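Local coordinates for murein peptide amidase A (Escherichia coli O157:H7, PDB 5HXD), which probably hydrolyses the gamma-D-glutamyl-diaminopimelate amide bond of the murein tripeptide during muropeptide degradation, as a zinc-dependent peptidase of the M14 family, at residues A[50-55]-A[156-161]; A[179-184]-A[210-215]; A[15-20]-A[28-33]. One frame throughout, in Å; residues are numbered along the deposited sequence.

Contact 1: A[50-55]-A[156-161]. With ZN (zinc ion), chain C.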
loop_
_atom_site.group_PDB
_atom_site.type_symbol
_atom_site.label_atom_id
_atom_site.label_comp_id
_atom_site.label_asym_id
_atom_site.label_seq_id
_atom_site.Cartn_x
_atom_site.Cartn_y
_atom_site.Cartn_z
ATOM N N GLY A 50 3.292 -5.797 3.621
ATOM C CA GLY A 50 2.491 -4.593 3.431
ATOM C C GLY A 50 3.159 -3.329 2.902
ATOM O O GLY A 50 2.470 -2.443 2.412
ATOM N N ASP A 51 4.485 -3.225 2.986
ATOM C CA ASP A 51 5.185 -2.097 2.351
ATOM C C ASP A 51 5.619 -2.363 0.886
ATOM O O ASP A 51 6.106 -1.446 0.217
ATOM C CB ASP A 51 6.401 -1.687 3.186
ATOM C CG ASP A 51 7.359 -2.825 3.416
ATOM O OD1 ASP A 51 6.930 -3.974 3.268
ATOM O OD2 ASP A 51 8.535 -2.590 3.769
ATOM N N GLU A 52 5.408 -3.586 0.383
ATOM C CA GLU A 52 5.758 -3.930 -1.006
ATOM C C GLU A 52 4.595 -3.657 -1.959
ATOM O O GLU A 52 4.029 -4.545 -2.606
ATOM C CB GLU A 52 6.251 -5.379 -1.084
ATOM C CG GLU A 52 7.391 -5.636 -0.107
ATOM C CD GLU A 52 8.003 -7.025 -0.193
ATOM O OE1 GLU A 52 7.329 -7.977 -0.642
ATOM O OE2 GLU A 52 9.163 -7.179 0.229
ATOM N N ASN A 53 4.350 -2.366 -2.070
ATOM C CA ASN A 53 3.232 -1.706 -2.720
ATOM C C ASN A 53 3.189 -1.641 -4.251
ATOM O O ASN A 53 2.117 -1.659 -4.866
ATOM C CB ASN A 53 3.256 -0.290 -2.127
ATOM C CG ASN A 53 2.616 -0.238 -0.780
ATOM O OD1 ASN A 53 2.456 0.829 -0.238
ATOM N ND2 ASN A 53 2.007 -1.360 -0.360
ATOM N N SER A 54 4.360 -1.429 -4.850
ATOM C CA SER A 54 4.455 -1.236 -6.301
ATOM C C SER A 54 3.975 -2.430 -7.132
ATOM O O SER A 54 3.669 -2.283 -8.316
ATOM C CB SER A 54 5.897 -0.892 -6.718
ATOM O OG SER A 54 6.800 -1.960 -6.448
ATOM N N SER A 55 3.906 -3.613 -6.541
ATOM C CA SER A 55 3.373 -4.754 -7.295
ATOM C C SER A 55 1.867 -4.911 -7.061
ATOM O O SER A 55 1.150 -5.374 -7.936
ATOM C CB SER A 55 4.129 -6.050 -6.959
ATOM O OG SER A 55 4.617 -6.068 -5.626
ATOM N N PHE A 156 4.603 -11.891 -5.918
ATOM C CA PHE A 156 5.389 -10.676 -6.135
ATOM C C PHE A 156 5.862 -10.000 -4.849
ATOM O O PHE A 156 5.080 -9.865 -3.914
ATOM C CB PHE A 156 4.567 -9.683 -6.943
ATOM C CG PHE A 156 4.392 -10.082 -8.351
ATOM C CD1 PHE A 156 5.284 -9.656 -9.306
ATOM C CD2 PHE A 156 3.357 -10.913 -8.719
ATOM C CE1 PHE A 156 5.150 -10.049 -10.610
ATOM C CE2 PHE A 156 3.210 -11.304 -10.022
ATOM C CZ PHE A 156 4.110 -10.867 -10.971
ATOM N N HIS A 157 7.136 -9.580 -4.828
ATOM C CA HIS A 157 7.715 -8.816 -3.713
ATOM C C HIS A 157 8.538 -7.588 -4.140
ATOM O O HIS A 157 8.618 -7.266 -5.322
ATOM C CB HIS A 157 8.613 -9.717 -2.863
ATOM C CG HIS A 157 7.870 -10.672 -1.987
ATOM N ND1 HIS A 157 7.051 -11.662 -2.486
ATOM C CD2 HIS A 157 7.839 -10.807 -0.641
ATOM C CE1 HIS A 157 6.540 -12.357 -1.488
ATOM N NE2 HIS A 157 7.008 -11.863 -0.355
ATOM N N ASP A 158 9.155 -6.941 -3.141
ATOM C CA ASP A 158 10.132 -5.836 -3.264
ATOM C C ASP A 158 11.370 -6.111 -2.428
ATOM O O ASP A 158 11.267 -6.756 -1.384
ATOM C CB ASP A 158 9.567 -4.508 -2.753
ATOM C CG ASP A 158 8.880 -3.724 -3.803
ATOM O OD1 ASP A 158 8.920 -4.145 -4.977
ATOM O OD2 ASP A 158 8.286 -2.684 -3.442
ATOM N N PRO A 159 12.533 -5.563 -2.826
ATOM C CA PRO A 159 12.832 -4.858 -4.070
ATOM C C PRO A 159 14.062 -5.466 -4.739
ATOM O O PRO A 159 14.920 -4.723 -5.216
ATOM C CB PRO A 159 13.126 -3.445 -3.576
ATOM C CG PRO A 159 13.768 -3.692 -2.159
ATOM C CD PRO A 159 13.511 -5.167 -1.803
ATOM N N LEU A 160 14.141 -6.795 -4.763
ATOM C CA LEU A 160 15.381 -7.479 -5.100
ATOM C C LEU A 160 15.603 -7.671 -6.596
ATOM O O LEU A 160 16.603 -8.273 -6.995
ATOM C CB LEU A 160 15.429 -8.826 -4.393
ATOM C CG LEU A 160 15.342 -8.625 -2.885
ATOM C CD1 LEU A 160 15.462 -9.952 -2.194
ATOM C CD2 LEU A 160 16.414 -7.646 -2.390
ATOM N N ALA A 161 14.678 -7.154 -7.404
ATOM C CA ALA A 161 14.875 -7.011 -8.850
ATOM C C ALA A 161 15.280 -8.309 -9.570
ATOM O O ALA A 161 16.291 -8.345 -10.282
ATOM C CB ALA A 161 15.910 -5.917 -9.125
HETATM ZN ZN ZN C . 10.122 -9.427 0.284
HETATM O O HOH W 1 4.942 -8.492 -0.933
HETATM O O HOH W 2 3.840 -7.210 -2.798
#

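Contact 2: A[179-184]-A[210-215]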
loop_
_atom_site.group_PDB
_atom_site.type_symbol
_atom_site.label_atom_id
_atom_site.label_comp_id
_atom_site.label_asym_id
_atom_site.label_seq_id
_atom_site.Cartn_x
_atom_site.Cartn_y
_atom_site.Cartn_z
ATOM N N PHE A 179 9.607 -9.269 -17.847
ATOM C CA PHE A 179 9.735 -8.161 -16.877
ATOM C C PHE A 179 11.139 -7.539 -16.876
ATOM O O PHE A 179 11.424 -6.632 -16.091
ATOM C CB PHE A 179 9.395 -8.631 -15.449
ATOM C CG PHE A 179 7.916 -8.763 -15.165
ATOM C CD1 PHE A 179 7.180 -7.679 -14.722
ATOM C CD2 PHE A 179 7.270 -9.983 -15.307
ATOM C CE1 PHE A 179 5.823 -7.802 -14.445
ATOM C CE2 PHE A 179 5.919 -10.111 -15.034
ATOM C CZ PHE A 179 5.196 -9.019 -14.603
ATOM N N GLU A 180 11.998 -8.052 -17.755
ATOM C CA GLU A 180 13.419 -7.687 -17.848
ATOM C C GLU A 180 14.167 -7.769 -16.521
ATOM O O GLU A 180 14.948 -6.886 -16.153
ATOM C CB GLU A 180 13.577 -6.304 -18.472
ATOM C CG GLU A 180 13.813 -6.434 -19.955
ATOM C CD GLU A 180 14.063 -5.130 -20.626
ATOM O OE1 GLU A 180 15.049 -4.445 -20.266
ATOM O OE2 GLU A 180 13.264 -4.805 -21.528
ATOM N N LEU A 181 13.958 -8.890 -15.847
ATOM C CA LEU A 181 14.620 -9.187 -14.599
ATOM C C LEU A 181 15.391 -10.475 -14.746
ATOM O O LEU A 181 14.909 -11.419 -15.368
ATOM C CB LEU A 181 13.606 -9.311 -13.464
ATOM C CG LEU A 181 12.927 -8.015 -13.077
ATOM C CD1 LEU A 181 11.940 -8.288 -11.963
ATOM C CD2 LEU A 181 13.990 -7.018 -12.647
ATOM N N PRO A 182 16.590 -10.520 -14.164
ATOM C CA PRO A 182 17.424 -11.723 -14.141
ATOM C C PRO A 182 16.675 -12.926 -13.581
ATOM O O PRO A 182 15.825 -12.746 -12.713
ATOM C CB PRO A 182 18.580 -11.326 -13.218
ATOM C CG PRO A 182 18.072 -10.158 -12.462
ATOM C CD PRO A 182 17.201 -9.425 -13.406
ATOM N N LEU A 183 16.976 -14.125 -14.076
ATOM C CA LEU A 183 16.386 -15.342 -13.526
ATOM C C LEU A 183 17.386 -16.048 -12.621
ATOM O O LEU A 183 18.515 -16.314 -13.011
ATOM C CB LEU A 183 15.914 -16.273 -14.638
ATOM C CG LEU A 183 15.330 -17.614 -14.187
ATOM C CD1 LEU A 183 14.243 -17.448 -13.151
ATOM C CD2 LEU A 183 14.770 -18.338 -15.365
ATOM N N VAL A 184 16.948 -16.348 -11.406
ATOM C CA VAL A 184 17.810 -16.858 -10.346
ATOM C C VAL A 184 17.038 -17.988 -9.657
ATOM O O VAL A 184 15.834 -18.113 -9.876
ATOM C CB VAL A 184 18.211 -15.691 -9.383
ATOM C CG1 VAL A 184 17.790 -15.942 -7.941
ATOM C CG2 VAL A 184 19.700 -15.398 -9.491
ATOM N N GLU A 210 10.555 -10.747 -7.750
ATOM C CA GLU A 210 10.914 -9.522 -7.014
ATOM C C GLU A 210 11.067 -8.311 -7.932
ATOM O O GLU A 210 11.991 -8.246 -8.743
ATOM C CB GLU A 210 12.207 -9.722 -6.232
ATOM C CG GLU A 210 12.134 -10.792 -5.187
ATOM C CD GLU A 210 11.992 -10.218 -3.818
ATOM O OE1 GLU A 210 11.636 -9.026 -3.727
ATOM O OE2 GLU A 210 12.252 -10.947 -2.837
ATOM N N PHE A 211 10.151 -7.358 -7.799
ATOM C CA PHE A 211 10.275 -6.082 -8.484
ATOM C C PHE A 211 11.584 -5.414 -8.098
ATOM O O PHE A 211 12.194 -5.761 -7.089
ATOM C CB PHE A 211 9.120 -5.165 -8.121
ATOM C CG PHE A 211 8.013 -5.156 -9.115
ATOM C CD1 PHE A 211 7.870 -6.178 -10.031
ATOM C CD2 PHE A 211 7.102 -4.107 -9.132
ATOM C CE1 PHE A 211 6.823 -6.165 -10.950
ATOM C CE2 PHE A 211 6.062 -4.077 -10.049
ATOM C CZ PHE A 211 5.921 -5.110 -10.959
ATOM N N PRO A 212 12.031 -4.446 -8.898
ATOM C CA PRO A 212 13.146 -3.626 -8.421
ATOM C C PRO A 212 12.574 -2.492 -7.591
ATOM O O PRO A 212 11.346 -2.405 -7.480
ATOM C CB PRO A 212 13.776 -3.121 -9.711
ATOM C CG PRO A 212 12.587 -2.973 -10.642
ATOM C CD PRO A 212 11.616 -4.084 -10.267
ATOM N N PRO A 213 13.432 -1.651 -6.991
ATOM C CA PRO A 213 12.861 -0.429 -6.415
ATOM C C PRO A 213 12.244 0.394 -7.531
ATOM O O PRO A 213 12.914 0.684 -8.520
ATOM C CB PRO A 213 14.063 0.270 -5.796
ATOM C CG PRO A 213 15.043 -0.837 -5.536
ATOM C CD PRO A 213 14.865 -1.792 -6.680
ATOM N N ILE A 214 10.967 0.715 -7.399
ATOM C CA ILE A 214 10.244 1.404 -8.454
ATOM C C ILE A 214 8.906 1.935 -7.929
ATOM O O ILE A 214 8.221 1.270 -7.152
ATOM C CB ILE A 214 10.003 0.478 -9.659
ATOM C CG1 ILE A 214 9.393 1.277 -10.821
ATOM C CG2 ILE A 214 9.143 -0.739 -9.248
ATOM C CD1 ILE A 214 9.053 0.461 -12.053
ATOM N N SER A 215 8.543 3.140 -8.346
ATOM C CA SER A 215 7.310 3.759 -7.889
ATOM C C SER A 215 6.087 3.091 -8.506
ATOM O O SER A 215 6.183 2.546 -9.587
ATOM C CB SER A 215 7.323 5.244 -8.232
ATOM O OG SER A 215 7.358 5.433 -9.630
#

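Contact 3: A[15-20]-A[28-33]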
loop_
_atom_site.group_PDB
_atom_site.type_symbol
_atom_site.label_atom_id
_atom_site.label_comp_id
_atom_site.label_asym_id
_atom_site.label_seq_id
_atom_site.Cartn_x
_atom_site.Cartn_y
_atom_site.Cartn_z
ATOM N N PRO A 15 -16.483 -7.526 -12.385
ATOM C CA PRO A 15 -17.236 -8.378 -11.444
ATOM C C PRO A 15 -16.533 -9.684 -11.023
ATOM O O PRO A 15 -15.583 -10.122 -11.673
ATOM C CB PRO A 15 -18.517 -8.711 -12.226
ATOM C CG PRO A 15 -18.656 -7.623 -13.233
ATOM C CD PRO A 15 -17.271 -7.191 -13.589
ATOM N N GLY A 16 -17.024 -10.304 -9.952
ATOM C CA GLY A 16 -16.550 -11.612 -9.532
ATOM C C GLY A 16 -15.493 -11.596 -8.442
ATOM O O GLY A 16 -14.595 -12.444 -8.404
ATOM N N THR A 17 -15.584 -10.618 -7.553
ATOM C CA THR A 17 -14.700 -10.578 -6.416
ATOM C C THR A 17 -15.294 -11.518 -5.379
ATOM O O THR A 17 -16.527 -11.674 -5.297
ATOM C CB THR A 17 -14.543 -9.150 -5.852
ATOM O OG1 THR A 17 -13.355 -9.083 -5.064
ATOM C CG2 THR A 17 -15.724 -8.767 -4.991
ATOM N N GLU A 18 -14.414 -12.168 -4.620
ATOM C CA GLU A 18 -14.813 -13.066 -3.543
ATOM C C GLU A 18 -13.976 -12.787 -2.303
ATOM O O GLU A 18 -12.942 -12.134 -2.390
ATOM C CB GLU A 18 -14.649 -14.527 -3.964
ATOM C CG GLU A 18 -15.453 -14.962 -5.191
ATOM C CD GLU A 18 -16.940 -14.634 -5.092
ATOM O OE1 GLU A 18 -17.528 -14.718 -3.987
ATOM O OE2 GLU A 18 -17.526 -14.288 -6.138
ATOM N N HIS A 19 -14.416 -13.277 -1.150
ATOM C CA HIS A 19 -13.599 -13.223 0.063
ATOM C C HIS A 19 -13.144 -14.622 0.515
ATOM O O HIS A 19 -13.977 -15.511 0.648
ATOM C CB HIS A 19 -14.365 -12.565 1.220
ATOM C CG HIS A 19 -14.764 -11.138 0.972
ATOM N ND1 HIS A 19 -13.874 -10.182 0.533
ATOM C CD2 HIS A 19 -15.938 -10.500 1.177
ATOM C CE1 HIS A 19 -14.500 -9.019 0.435
ATOM N NE2 HIS A 19 -15.747 -9.181 0.827
ATOM N N TYR A 20 -11.851 -14.813 0.788
ATOM C CA TYR A 20 -11.394 -16.056 1.434
ATOM C C TYR A 20 -11.000 -15.886 2.913
ATOM O O TYR A 20 -10.288 -16.731 3.469
ATOM C CB TYR A 20 -10.208 -16.667 0.682
ATOM C CG TYR A 20 -8.932 -15.843 0.751
ATOM C CD1 TYR A 20 -7.952 -16.115 1.695
ATOM C CD2 TYR A 20 -8.706 -14.800 -0.147
ATOM C CE1 TYR A 20 -6.795 -15.376 1.744
ATOM C CE2 TYR A 20 -7.557 -14.060 -0.104
ATOM C CZ TYR A 20 -6.605 -14.345 0.842
ATOM O OH TYR A 20 -5.449 -13.596 0.870
ATOM N N PRO A 28 -11.424 -7.597 4.955
ATOM C CA PRO A 28 -11.628 -8.878 4.265
ATOM C C PRO A 28 -10.381 -9.325 3.531
ATOM O O PRO A 28 -9.582 -8.502 3.081
ATOM C CB PRO A 28 -12.774 -8.592 3.285
ATOM C CG PRO A 28 -12.794 -7.120 3.117
ATOM C CD PRO A 28 -12.179 -6.493 4.341
ATOM N N LEU A 29 -10.196 -10.633 3.447
ATOM C CA LEU A 29 -9.217 -11.179 2.525
ATOM C C LEU A 29 -9.933 -11.413 1.189
ATOM O O LEU A 29 -10.916 -12.128 1.117
ATOM C CB LEU A 29 -8.589 -12.441 3.108
ATOM C CG LEU A 29 -7.815 -12.133 4.410
ATOM C CD1 LEU A 29 -7.496 -13.388 5.187
ATOM C CD2 LEU A 29 -6.532 -11.355 4.126
ATOM N N ILE A 30 -9.459 -10.737 0.150
ATOM C CA ILE A 30 -10.160 -10.634 -1.124
ATOM C C ILE A 30 -9.414 -11.408 -2.208
ATOM O O ILE A 30 -8.188 -11.342 -2.279
ATOM C CB ILE A 30 -10.310 -9.139 -1.551
ATOM C CG1 ILE A 30 -11.035 -8.351 -0.460
ATOM C CG2 ILE A 30 -11.043 -9.006 -2.864
ATOM C CD1 ILE A 30 -10.878 -6.820 -0.560
ATOM N N TRP A 31 -10.141 -12.146 -3.042
ATOM C CA TRP A 31 -9.516 -12.763 -4.208
ATOM C C TRP A 31 -10.413 -12.742 -5.421
ATOM O O TRP A 31 -11.628 -12.545 -5.334
ATOM C CB TRP A 31 -9.082 -14.206 -3.928
ATOM C CG TRP A 31 -10.199 -15.176 -3.755
ATOM C CD1 TRP A 31 -11.178 -15.140 -2.801
ATOM C CD2 TRP A 31 -10.446 -16.356 -4.540
ATOM N NE1 TRP A 31 -12.017 -16.221 -2.944
ATOM C CE2 TRP A 31 -11.592 -16.979 -4.003
ATOM C CE3 TRP A 31 -9.809 -16.937 -5.637
ATOM C CZ2 TRP A 31 -12.116 -18.162 -4.533
ATOM C CZ3 TRP A 31 -10.323 -18.119 -6.157
ATOM C CH2 TRP A 31 -11.469 -18.715 -5.609
ATOM N N PHE A 32 -9.777 -12.971 -6.559
ATOM C CA PHE A 32 -10.406 -12.791 -7.843
ATOM C C PHE A 32 -10.287 -14.077 -8.614
ATOM O O PHE A 32 -9.339 -14.236 -9.373
ATOM C CB PHE A 32 -9.737 -11.640 -8.596
ATOM C CG PHE A 32 -9.810 -10.328 -7.871
ATOM C CD1 PHE A 32 -10.838 -9.446 -8.120
ATOM C CD2 PHE A 32 -8.863 -9.989 -6.924
ATOM C CE1 PHE A 32 -10.922 -8.250 -7.444
ATOM C CE2 PHE A 32 -8.938 -8.785 -6.249
ATOM C CZ PHE A 32 -9.970 -7.919 -6.511
ATOM N N PRO A 33 -11.235 -15.008 -8.401
ATOM C CA PRO A 33 -11.216 -16.323 -9.065
ATOM C C PRO A 33 -11.222 -16.195 -10.585
ATOM O O PRO A 33 -11.938 -15.340 -11.128
ATOM C CB PRO A 33 -12.507 -17.008 -8.563
ATOM C CG PRO A 33 -13.334 -15.936 -7.990
ATOM C CD PRO A 33 -12.403 -14.852 -7.518
HETATM O O HOH W 3 -14.019 -17.884 -1.693
#

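Contact 1: A[50-55]-A[156-161]
E52 and H157 meet at the zinc ion, and metal bonding is the first kind of interaction here. E52 OE2 binds the zinc ion at 2.4 Å. The side chain reaches it with CG anti to the carbonyl carbon (chi1 -54°) and CD carried straight on (chi2 -176°). The carboxylate and the imidazole of H157 are turned 79° against each other. As modelled, H157 offers the metal a carbon: CD2 lies 2.8 Å from the zinc ion and NE2 4.0 Å from it. The ring orientation is therefore doubtful, and a half-turn about CB-CG would bring ND1 to the metal side. H49 flanks the same place, its ring meeting that of H157 and its ND1 in a weak hydrogen bond with E52 OE2.

Direct polar contact across the segments is slight: S54 OG gives a weak hydrogen bond to D158 OD2 at 3.4 Å. Waters do more of the joining. One sits between E52 OE1 and F156 O. The second has E52 O at 2.7 Å and S55 OG at 3.1 Å and also reaches F156 O, tying the start of helix 53-65 to the end of strand 153-157.

Apolar packing supplies the rest. E52 and D158 run antiparallel alongside each other, with E52 CG 3.6 Å from D158 CB. S55 CB lies 3.7 Å from F156 CB, while the phenyl ring of F156 turns off toward helix 224-230.

H49 and E52 have the HxxE spacing; H157, at the end of strand 153-157, is the third predicted ligand, and the cis peptide between D158 and P159 follows it, an arrangement consistent with the catalytic centre of M14 metallocarboxypeptidases.

Contact 2: A[179-184]-A[210-215]
L181 turns its side chain toward the backbone of E210 and F211, and the contact can be traced along it. CB points to the other segment but stays 5.1 Å from E210 O. CG, set anti to the carbonyl carbon (chi1 -69°), shortens the gap to that oxygen to 4.4 Å. Beyond CG the two branches part. CD1, anti to CA (chi2 179°), goes furthest in and meets E210 O at 3.2 Å, with F211 CA behind it. CD2 takes the other direction and makes a looser apolar contact with P212 CD at 4.5 Å. The leucine thus lies against the backbone where the segment leaves strand 206-210. The carboxylate of E210 points elsewhere, to the zinc site; this residue, the predicted proton donor/acceptor, belongs to that site by its tip and to this packing by its backbone.

A second apolar touch comes from two rings. F179 CE1 lies 4.0 Å from F211 CE1, near the plane of the F211 ring and at its edge, and the two side chains cross obliquely. No hydrogen bond links the segments, so the evidence is for plain packing.

F179 and L181 stand on either side of E180, whose positive phi belongs to the Schellman motif closing helix 170-178. From there the chain runs into strand 183-184, with L181 also touching I163 of strand 162-164. F179 rests on A226 and M227 of helix 224-230, while F211 packs on M227 of that helix and on S54, S55 and T58 of helix 53-65.

Contact 3: A[15-20]-A[28-33]
E18 and W31 form the antiparallel hydrogen-bonded pair at the heart of a beta hairpin, strand 18-22 against strand 28-31. Both E18 N to W31 O and W31 N to E18 O measure 2.9 Å. H19 and I30 follow as the non-hydrogen-bonded pair, their CA atoms 4.5 Å apart, and Y20 N then bonds to L29 O at 2.9 Å. The short axes of 18-20 and 28-31 lie at 123° in their N-to-C directions, so the strands depart clearly from strict antiparallel alignment. H19 CA also makes a CA-H...O contact with L29 O.

The side chains of E18 and W31 occupy one face of the hairpin, those of H19 and I30 the other. Y20 CG is set between its backbone N and C (chi1 67°), and the ring lies across L29 CB, which sits over its centre, 3.6 Å from the centroid in a CH-pi contact; I30 O lies in the ring plane at the edge. The same ring turns its edge to the face of W31 in an offset edge-to-face pair, the centroid of the Y20 ring 5.6 Å from that of the five-membered ring of W31 and the planes at 78°. Y20 and L29 also rest on A140 of helix 136-148, which places this aromatic cluster against the body of the enzyme.

On the face of H19 and I30, P28 CB sits over the H19 imidazole, 3.6 Å from its centroid, and I30 CG1 lies at the ring's edge. Q85 of the second subunit hydrogen-bonds P28 O here. T17 OG1 touches both I30 CG2 and F32 CE1. At the indole rim, W31 NE1 donates to an in-plane water at 2.9 Å, which in turn gives a weak bond to H19 O.

Contacts 1 and 2 are neighbours, their centres about 9 Å apart on the same side of the chain's centre, and two probable backbone hydrogen bonds join them: H157 O to F211 N and A161 N to F211 O, each 2.9 Å. Contact 1 holds the zinc ligand E52, and contact 2 brings in the predicted proton donor/acceptor E210, whose side chain lies, between nearest atoms, about 3 Å from that of H157 and about 4 Å from the zinc ion. Contact 3 lies across the chain's centre, its own centre about 21 Å from that of contact 1 and about 27 Å from that of contact 2, and it touches neither. All three contacts reach the second subunit of the homodimer.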